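Local coordinates for maltose-binding protein MalE1 (Thermotoga maritima, PDB 6DTU) that binds maltotetraose and, as a periplasmic solute-binding protein, probably delivers maltose-type sugars to a membrane transporter, at residues F285-L297 with R305-V318. Numbering follows the deposited sequence. Where two conformers were deposited one is given.
Sequences FIAKKETMYRIYL and RKDVLELVKDNPDV
R305 lays its side chain across A287 and K289, at the start of helix 289-297. With CG anti to the backbone N (chi1 -177°) and the chain extended to NE, CB and CG lead to CD, which packs 3.6 Å from A287 O, with M292 CG a little farther. NE passes over K289 CA, and the guanidinium turns one face onto K289 N. NH1 donates to A287 O at 2.9 Å, a bent bond (N-H...O 140°), and forms a salt bridge with D83. NE and NH2 grip D307 side-on, one to each carboxylate oxygen, which should hold the guanidinium flat. A water links D307 OD2 to K289 NZ. V308 CG2 meets M292 CB, and L311 CD1 makes a CH-pi contact 3.5 Å from the Y293 ring centroid. V312 CG1 sits over one face of Y296, nearer the rim, and at the edge of Y293. Another water joins Y296 OH to ND2 of N315; N315 OD1 N-caps helix 316-326 through D317 N. The axes of helix segments 289-297 and 306-312 approach to 9.2 Å at 46°. This helix packing, bridged by P303 of strand 302-303, flanks the solute-binding fold's sheet at strand 100-109, with Y296 about 13 Å from a bound glucose.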
ATOM      1  N   PHE A 285      -2.076 -11.064 -22.109  1.00 17.36           N
ATOM      2  CA  PHE A 285      -2.704  -9.774 -22.376  1.00 14.13           C
ATOM      3  C   PHE A 285      -2.300  -8.757 -21.318  1.00 14.10           C
ATOM      4  O   PHE A 285      -1.671  -7.749 -21.641  1.00 14.97           O
ATOM      5  CB  PHE A 285      -4.236  -9.932 -22.433  1.00 15.61           C
ATOM      6  CG  PHE A 285      -5.004  -8.639 -22.646  1.00 14.71           C
ATOM      7  CD1 PHE A 285      -4.598  -7.707 -23.601  1.00 18.65           C
ATOM      8  CD2 PHE A 285      -6.184  -8.395 -21.950  1.00 17.04           C
ATOM      9  CE1 PHE A 285      -5.306  -6.534 -23.810  1.00 18.64           C
ATOM     10  CE2 PHE A 285      -6.910  -7.219 -22.172  1.00 16.39           C
ATOM     11  CZ  PHE A 285      -6.478  -6.302 -23.118  1.00 17.79           C
ATOM     12  N   ILE A 286      -2.625  -9.019 -20.052  1.00 14.28           N
ATOM     13  CA  ILE A 286      -2.348  -8.041 -19.001  1.00 13.27           C
ATOM     14  C   ILE A 286      -0.842  -7.806 -18.863  1.00 13.83           C
ATOM     15  O   ILE A 286      -0.391  -6.684 -18.608  1.00 13.46           O
ATOM     16  CB  ILE A 286      -3.036  -8.457 -17.682  1.00 11.64           C
ATOM     17  CG1 ILE A 286      -4.559  -8.396 -17.820  1.00 11.46           C
ATOM     18  CG2 ILE A 286      -2.611  -7.578 -16.506  1.00 13.67           C
ATOM     19  CD1 ILE A 286      -5.102  -6.981 -18.046  1.00 13.20           C
ATOM     20  N   ALA A 287      -0.035  -8.853 -19.035  1.00 13.86           N
ATOM     21  CA  ALA A 287       1.391  -8.716 -18.809  1.00 13.86           C
ATOM     22  C   ALA A 287       2.128  -7.991 -19.922  1.00 13.31           C
ATOM     23  O   ALA A 287       3.331  -7.734 -19.767  1.00 15.68           O
ATOM     24  CB  ALA A 287       2.042 -10.088 -18.603  1.00 13.22           C
ATOM     25  N   LYS A 288       1.476  -7.676 -21.032  1.00 14.31           N
ATOM     26  CA  LYS A 288       2.208  -7.115 -22.160  1.00 15.35           C
ATOM     27  C   LYS A 288       2.616  -5.667 -21.892  1.00 15.17           C
ATOM     28  O   LYS A 288       2.042  -4.977 -21.050  1.00 14.69           O
ATOM     29  CB  LYS A 288       1.388  -7.183 -23.447  1.00 15.77           C
ATOM     30  CG  LYS A 288       1.173  -8.575 -24.021  1.00 16.59           C
ATOM     31  CD  LYS A 288       0.066  -8.587 -25.060  1.00 27.55           C
ATOM     32  CE  LYS A 288       0.209  -7.504 -26.110  1.00 28.67           C
ATOM     33  NZ  LYS A 288       0.537  -8.060 -27.461  1.00 32.32           N
ATOM     34  N   LYS A 289       3.646  -5.222 -22.620  1.00 15.48           N
ATOM     35  CA  LYS A 289       4.189  -3.880 -22.419  1.00 15.22           C
ATOM     36  C   LYS A 289       3.117  -2.808 -22.535  1.00 14.82           C
ATOM     37  O   LYS A 289       2.936  -1.994 -21.618  1.00 14.46           O
ATOM     38  CB  LYS A 289       5.352  -3.611 -23.377  1.00 16.78           C
ATOM     39  CG  LYS A 289       5.904  -2.203 -23.213  1.00 16.24           C
ATOM     40  CD  LYS A 289       7.144  -1.934 -24.082  1.00 17.36           C
ATOM     41  CE  LYS A 289       6.862  -2.103 -25.545  1.00 18.89           C
ATOM     42  NZ  LYS A 289       8.126  -2.080 -26.350  1.00 26.22           N
ATOM     43  N   GLU A 290       2.406  -2.779 -23.661  1.00 14.55           N
ATOM     44  CA  GLU A 290       1.394  -1.744 -23.844  1.00 14.87           C
ATOM     45  C   GLU A 290       0.344  -1.799 -22.745  1.00 14.10           C
ATOM     46  O   GLU A 290      -0.074  -0.761 -22.221  1.00 14.92           O
ATOM     47  CB  GLU A 290       0.728  -1.894 -25.202  1.00 16.03           C
ATOM     48  CG  GLU A 290       1.483  -1.221 -26.312  1.00 19.73           C
ATOM     49  CD  GLU A 290       0.586  -0.985 -27.496  1.00 21.13           C
ATOM     50  OE1 GLU A 290      -0.389  -0.216 -27.346  1.00 18.58           O
ATOM     51  OE2 GLU A 290       0.826  -1.610 -28.549  1.00 19.20           O
ATOM     52  N   THR A 291      -0.098  -3.003 -22.384  0.85 14.45           N
ATOM     53  CA  THR A 291      -1.162  -3.093 -21.395  0.85 13.28           C
ATOM     54  C   THR A 291      -0.691  -2.619 -20.042  0.85 14.68           C
ATOM     55  O   THR A 291      -1.429  -1.925 -19.338  0.85 12.32           O
ATOM     56  CB  THR A 291      -1.673  -4.514 -21.277  0.85 12.24           C
ATOM     57  OG1 THR A 291      -1.857  -5.029 -22.590  0.85 13.52           O
ATOM     58  CG2 THR A 291      -2.994  -4.487 -20.545  0.85 13.96           C
ATOM     59  N   MET A 292       0.555  -2.962 -19.674  1.00 11.98           N
ATOM     60  CA  MET A 292       1.096  -2.523 -18.392  1.00 12.07           C
ATOM     61  C   MET A 292       1.271  -1.012 -18.363  1.00 12.96           C
ATOM     62  O   MET A 292       1.067  -0.377 -17.318  1.00 13.43           O
ATOM     63  CB  MET A 292       2.407  -3.267 -18.121  1.00 13.20           C
ATOM     64  CG  MET A 292       2.182  -4.675 -17.628  1.00 13.46           C
ATOM     65  SD  MET A 292       1.679  -4.613 -15.904  1.00 14.01           S
ATOM     66  CE  MET A 292       1.278  -6.336 -15.540  1.00 14.16           C
ATOM     67  N   TYR A 293       1.608  -0.415 -19.504  1.00 13.74           N
ATOM     68  CA  TYR A 293       1.730   1.033 -19.560  1.00 13.69           C
ATOM     69  C   TYR A 293       0.362   1.700 -19.474  1.00 11.26           C
ATOM     70  O   TYR A 293       0.208   2.705 -18.770  1.00 13.40           O
ATOM     71  CB  TYR A 293       2.526   1.416 -20.810  1.00 12.99           C
ATOM     72  CG  TYR A 293       2.820   2.881 -20.995  1.00 15.23           C
ATOM     73  CD1 TYR A 293       3.318   3.633 -19.952  1.00 13.95           C
ATOM     74  CD2 TYR A 293       2.723   3.474 -22.249  1.00 14.08           C
ATOM     75  CE1 TYR A 293       3.630   4.990 -20.122  1.00 16.79           C
ATOM     76  CE2 TYR A 293       3.036   4.812 -22.433  1.00 16.93           C
ATOM     77  CZ  TYR A 293       3.488   5.559 -21.376  1.00 18.55           C
ATOM     78  OH  TYR A 293       3.804   6.877 -21.565  1.00 18.69           O
ATOM     79  N   ARG A 294      -0.647   1.122 -20.138  1.00 14.57           N
ATOM     80  CA  ARG A 294      -2.009   1.624 -20.021  1.00 12.81           C
ATOM     81  C   ARG A 294      -2.516   1.530 -18.588  1.00 13.34           C
ATOM     82  O   ARG A 294      -3.224   2.427 -18.128  1.00 14.02           O
ATOM     83  CB  ARG A 294      -2.939   0.899 -20.986  1.00 14.88           C
ATOM     84  CG  ARG A 294      -2.637   1.261 -22.403  1.00 13.02           C
ATOM     85  CD  ARG A 294      -3.442   0.414 -23.357  1.00 14.65           C
ATOM     86  NE  ARG A 294      -4.853   0.652 -23.165  1.00 16.49           N
ATOM     87  CZ  ARG A 294      -5.818  -0.109 -23.662  1.00 16.89           C
ATOM     88  NH1 ARG A 294      -5.525  -1.169 -24.393  1.00 18.49           N
ATOM     89  NH2 ARG A 294      -7.082   0.196 -23.405  1.00 19.46           N
ATOM     90  N   ILE A 295      -2.167   0.452 -17.874  1.00 12.23           N
ATOM     91  CA  ILE A 295      -2.505   0.347 -16.456  1.00 12.87           C
ATOM     92  C   ILE A 295      -1.840   1.462 -15.659  1.00 13.47           C
ATOM     93  O   ILE A 295      -2.484   2.111 -14.824  1.00 13.88           O
ATOM     94  CB  ILE A 295      -2.188  -1.060 -15.899  1.00 11.24           C
ATOM     95  CG1 ILE A 295      -3.175  -2.090 -16.469  1.00 13.74           C
ATOM     96  CG2 ILE A 295      -2.262  -1.071 -14.360  1.00 13.26           C
ATOM     97  CD1 ILE A 295      -2.772  -3.507 -16.186  1.00 16.49           C
ATOM     98  N   TYR A 296      -0.544   1.709 -15.904  1.00 13.07           N
ATOM     99  CA  TYR A 296       0.118   2.850 -15.271  1.00 12.88           C
ATOM    100  C   TYR A 296      -0.618   4.148 -15.564  1.00 15.56           C
ATOM    101  O   TYR A 296      -0.837   4.967 -14.670  1.00 15.11           O
ATOM    102  CB  TYR A 296       1.586   2.978 -15.720  1.00 14.18           C
ATOM    103  CG  TYR A 296       2.146   4.351 -15.381  1.00 14.01           C
ATOM    104  CD1 TYR A 296       2.684   4.616 -14.127  1.00 13.71           C
ATOM    105  CD2 TYR A 296       2.097   5.391 -16.304  1.00 14.43           C
ATOM    106  CE1 TYR A 296       3.174   5.881 -13.810  1.00 14.11           C
ATOM    107  CE2 TYR A 296       2.597   6.616 -16.018  1.00 14.51           C
ATOM    108  CZ  TYR A 296       3.114   6.882 -14.765  1.00 15.37           C
ATOM    109  OH  TYR A 296       3.575   8.155 -14.482  1.00 16.82           O
ATOM    110  N   LEU A 297      -0.957   4.384 -16.829  1.00 15.40           N
ATOM    111  CA  LEU A 297      -1.626   5.642 -17.167  1.00 15.77           C
ATOM    112  C   LEU A 297      -2.955   5.777 -16.446  1.00 17.80           C
ATOM    113  O   LEU A 297      -3.351   6.890 -16.081  1.00 18.76           O
ATOM    114  CB  LEU A 297      -1.802   5.751 -18.682  1.00 15.67           C
ATOM    115  CG  LEU A 297      -0.476   5.925 -19.419  1.00 14.69           C
ATOM    116  CD1 LEU A 297      -0.732   5.889 -20.909  1.00 14.67           C
ATOM    117  CD2 LEU A 297       0.194   7.236 -19.007  1.00 16.04           C
ATOM    118  N   ARG A 305       7.051  -3.799 -14.634  1.00 13.40           N
ATOM    119  CA  ARG A 305       7.589  -4.323 -15.874  1.00 15.01           C
ATOM    120  C   ARG A 305       8.690  -3.346 -16.269  1.00 15.61           C
ATOM    121  O   ARG A 305       8.458  -2.136 -16.325  1.00 16.28           O
ATOM    122  CB  ARG A 305       6.484  -4.345 -16.934  1.00 17.37           C
ATOM    123  CG  ARG A 305       6.968  -4.942 -18.243  1.00 15.99           C
ATOM    124  CD  ARG A 305       5.914  -5.230 -19.284  1.00 15.65           C
ATOM    125  NE  ARG A 305       6.666  -5.353 -20.513  1.00 15.17           N
ATOM    126  CZ  ARG A 305       6.681  -6.403 -21.322  1.00 13.89           C
ATOM    127  NH1 ARG A 305       5.931  -7.478 -21.086  1.00 13.82           N
ATOM    128  NH2 ARG A 305       7.467  -6.358 -22.376  1.00 17.52           N
ATOM    129  N   LYS A 306       9.900  -3.875 -16.498  1.00 15.92           N
ATOM    130  CA  LYS A 306      11.087  -3.023 -16.607  1.00 13.37           C
ATOM    131  C   LYS A 306      10.970  -2.018 -17.754  1.00 15.29           C
ATOM    132  O   LYS A 306      11.273  -0.828 -17.588  1.00 15.73           O
ATOM    133  CB  LYS A 306      12.329  -3.905 -16.776  1.00 16.58           C
ATOM    134  CG  LYS A 306      13.654  -3.174 -17.003  1.00 20.78           C
ATOM    135  CD  LYS A 306      14.809  -4.170 -17.259  1.00 17.11           C
ATOM    136  CE  LYS A 306      14.715  -4.736 -18.672  1.00 20.55           C
ATOM    137  NZ  LYS A 306      15.505  -5.967 -18.814  1.00 22.16           N
ATOM    138  N   ASP A 307      10.501  -2.470 -18.913  1.00 16.34           N
ATOM    139  CA  ASP A 307      10.415  -1.573 -20.055  1.00 14.53           C
ATOM    140  C   ASP A 307       9.314  -0.524 -19.930  1.00 18.63           C
ATOM    141  O   ASP A 307       9.289   0.426 -20.724  1.00 19.13           O
ATOM    142  CB  ASP A 307      10.406  -2.322 -21.398  1.00 15.27           C
ATOM    143  CG  ASP A 307       9.274  -3.319 -21.548  1.00 17.70           C
ATOM    144  OD1 ASP A 307       8.280  -3.229 -20.798  1.00 19.63           O
ATOM    145  OD2 ASP A 307       9.377  -4.180 -22.466  1.00 16.20           O
ATOM    146  N   VAL A 308       8.356  -0.725 -19.032  1.00 15.78           N
ATOM    147  CA  VAL A 308       7.362   0.290 -18.732  1.00 15.99           C
ATOM    148  C   VAL A 308       7.915   1.302 -17.733  1.00 17.92           C
ATOM    149  O   VAL A 308       7.718   2.516 -17.890  1.00 15.49           O
ATOM    150  CB  VAL A 308       6.060  -0.383 -18.261  1.00 14.88           C
ATOM    151  CG1 VAL A 308       5.063   0.685 -17.817  1.00 14.64           C
ATOM    152  CG2 VAL A 308       5.507  -1.254 -19.408  1.00 14.86           C
ATOM    153  N   LEU A 309       8.657   0.831 -16.723  1.00 17.47           N
ATOM    154  CA  LEU A 309       9.311   1.765 -15.810  1.00 16.46           C
ATOM    155  C   LEU A 309      10.203   2.715 -16.587  1.00 18.05           C
ATOM    156  O   LEU A 309      10.212   3.922 -16.319  1.00 20.23           O
ATOM    157  CB  LEU A 309      10.101   1.030 -14.721  1.00 15.70           C
ATOM    158  CG  LEU A 309      10.636   1.926 -13.602  1.00 15.94           C
ATOM    159  CD1 LEU A 309       9.467   2.636 -12.918  1.00 16.92           C
ATOM    160  CD2 LEU A 309      11.419   1.120 -12.586  1.00 19.52           C
ATOM    161  N   GLU A 310      10.908   2.195 -17.599  1.00 16.97           N
ATOM    162  CA  GLU A 310      11.759   3.038 -18.427  1.00 17.01           C
ATOM    163  C   GLU A 310      10.977   4.160 -19.101  1.00 20.46           C
ATOM    164  O   GLU A 310      11.519   5.253 -19.306  1.00 22.25           O
ATOM    165  CB  GLU A 310      12.484   2.186 -19.466  1.00 19.16           C
ATOM    166  CG  GLU A 310      13.332   3.002 -20.423  1.00 27.03           C
ATOM    167  CD  GLU A 310      14.610   3.502 -19.762  1.00 23.85           C
ATOM    168  OE1 GLU A 310      15.006   2.923 -18.731  1.00 33.37           O
ATOM    169  OE2 GLU A 310      15.215   4.467 -20.273  1.00 33.34           O
ATOM    170  N   LEU A 311       9.704   3.920 -19.446  1.00 16.66           N
ATOM    171  CA  LEU A 311       8.887   4.950 -20.084  1.00 17.56           C
ATOM    172  C   LEU A 311       8.553   6.090 -19.137  1.00 18.45           C
ATOM    173  O   LEU A 311       8.401   7.230 -19.576  1.00 21.98           O
ATOM    174  CB  LEU A 311       7.582   4.345 -20.603  1.00 16.84           C
ATOM    175  CG  LEU A 311       7.640   3.287 -21.710  1.00 17.84           C
ATOM    176  CD1 LEU A 311       6.267   2.691 -21.914  1.00 20.53           C
ATOM    177  CD2 LEU A 311       8.128   3.886 -23.001  1.00 20.59           C
ATOM    178  N   VAL A 312       8.465   5.812 -17.838  1.00 15.20           N
ATOM    179  CA  VAL A 312       7.932   6.768 -16.869  1.00 17.26           C
ATOM    180  C   VAL A 312       8.973   7.288 -15.892  1.00 19.51           C
ATOM    181  O   VAL A 312       8.643   8.153 -15.065  1.00 20.48           O
ATOM    182  CB  VAL A 312       6.701   6.192 -16.137  1.00 16.07           C
ATOM    183  CG1 VAL A 312       5.653   5.737 -17.153  1.00 16.86           C
ATOM    184  CG2 VAL A 312       7.095   5.013 -15.250  1.00 18.68           C
ATOM    185  N   LYS A 313      10.238   6.866 -16.019  1.00 21.27           N
ATOM    186  CA  LYS A 313      11.236   7.104 -14.979  1.00 23.92           C
ATOM    187  C   LYS A 313      11.499   8.593 -14.733  1.00 23.20           C
ATOM    188  O   LYS A 313      11.958   8.965 -13.646  1.00 25.34           O
ATOM    189  CB  LYS A 313      12.537   6.401 -15.367  1.00 25.28           C
ATOM    190  CG  LYS A 313      13.123   6.972 -16.652  1.00 25.24           C
ATOM    191  CD  LYS A 313      14.620   6.898 -16.700  1.00 35.67           C
ATOM    192  CE  LYS A 313      15.074   5.487 -16.952  1.00 33.34           C
ATOM    193  NZ  LYS A 313      16.443   5.420 -17.542  1.00 38.49           N
ATOM    194  N   ASP A 314      11.251   9.452 -15.719  1.00 23.47           N
ATOM    195  CA  ASP A 314      11.489  10.882 -15.567  1.00 24.39           C
ATOM    196  C   ASP A 314      10.284  11.672 -15.077  1.00 24.69           C
ATOM    197  O   ASP A 314      10.406  12.883 -14.868  1.00 26.67           O
ATOM    198  CB  ASP A 314      12.052  11.487 -16.853  1.00 26.70           C
ATOM    199  CG  ASP A 314      13.462  11.028 -17.122  1.00 30.02           C
ATOM    200  OD1 ASP A 314      14.186  10.773 -16.135  1.00 33.90           O
ATOM    201  OD2 ASP A 314      13.844  10.900 -18.303  1.00 38.86           O
ATOM    202  N   ASN A 315       9.132  11.040 -14.888  1.00 21.73           N
ATOM    203  CA  ASN A 315       7.993  11.753 -14.322  1.00 21.99           C
ATOM    204  C   ASN A 315       8.316  12.213 -12.906  1.00 23.08           C
ATOM    205  O   ASN A 315       8.752  11.400 -12.083  1.00 21.50           O
ATOM    206  CB  ASN A 315       6.749  10.865 -14.318  1.00 20.52           C
ATOM    207  CG  ASN A 315       5.469  11.623 -13.926  1.00 24.46           C
ATOM    208  OD1 ASN A 315       5.363  12.199 -12.833  1.00 27.82           O
ATOM    209  ND2 ASN A 315       4.505  11.641 -14.830  1.00 31.49           N
ATOM    210  N   PRO A 316       8.123  13.496 -12.579  1.00 22.55           N
ATOM    211  CA  PRO A 316       8.464  13.955 -11.221  1.00 23.65           C
ATOM    212  C   PRO A 316       7.769  13.192 -10.101  1.00 20.37           C
ATOM    213  O   PRO A 316       8.331  13.102  -8.999  1.00 18.54           O
ATOM    214  CB  PRO A 316       8.075  15.445 -11.224  1.00 23.36           C
ATOM    215  CG  PRO A 316       7.258  15.647 -12.436  1.00 28.97           C
ATOM    216  CD  PRO A 316       7.643  14.592 -13.436  1.00 25.96           C
ATOM    217  N   ASP A 317       6.559  12.663 -10.335  1.00 21.49           N
ATOM    218  CA  ASP A 317       5.896  11.863  -9.309  1.00 18.99           C
ATOM    219  C   ASP A 317       6.570  10.507  -9.148  1.00 19.97           C
ATOM    220  O   ASP A 317       6.721  10.010  -8.028  1.00 18.55           O
ATOM    221  CB  ASP A 317       4.411  11.686  -9.636  1.00 17.38           C
ATOM    222  CG  ASP A 317       3.651  12.993  -9.682  1.00 19.70           C
ATOM    223  OD1 ASP A 317       4.153  14.015  -9.157  1.00 22.98           O
ATOM    224  OD2 ASP A 317       2.533  12.991 -10.256  1.00 22.50           O
ATOM    225  N   VAL A 318       6.939   9.874 -10.263  1.00 21.04           N
ATOM    226  CA  VAL A 318       7.714   8.643 -10.213  1.00 19.07           C
ATOM    227  C   VAL A 318       9.030   8.878  -9.488  1.00 20.08           C
ATOM    228  O   VAL A 318       9.454   8.073  -8.655  1.00 18.63           O
ATOM    229  CB  VAL A 318       7.929   8.102 -11.639  1.00 19.88           C
ATOM    230  CG1 VAL A 318       8.910   6.948 -11.631  1.00 18.32           C
ATOM    231  CG2 VAL A 318       6.585   7.690 -12.261  1.00 19.87           C
TER
HETATM  232  O   HOH W   1      10.439  -3.436 -24.718  1.00 25.04           O
HETATM  233  O   HOH W   2       5.191   9.356 -16.400  1.00 23.91           O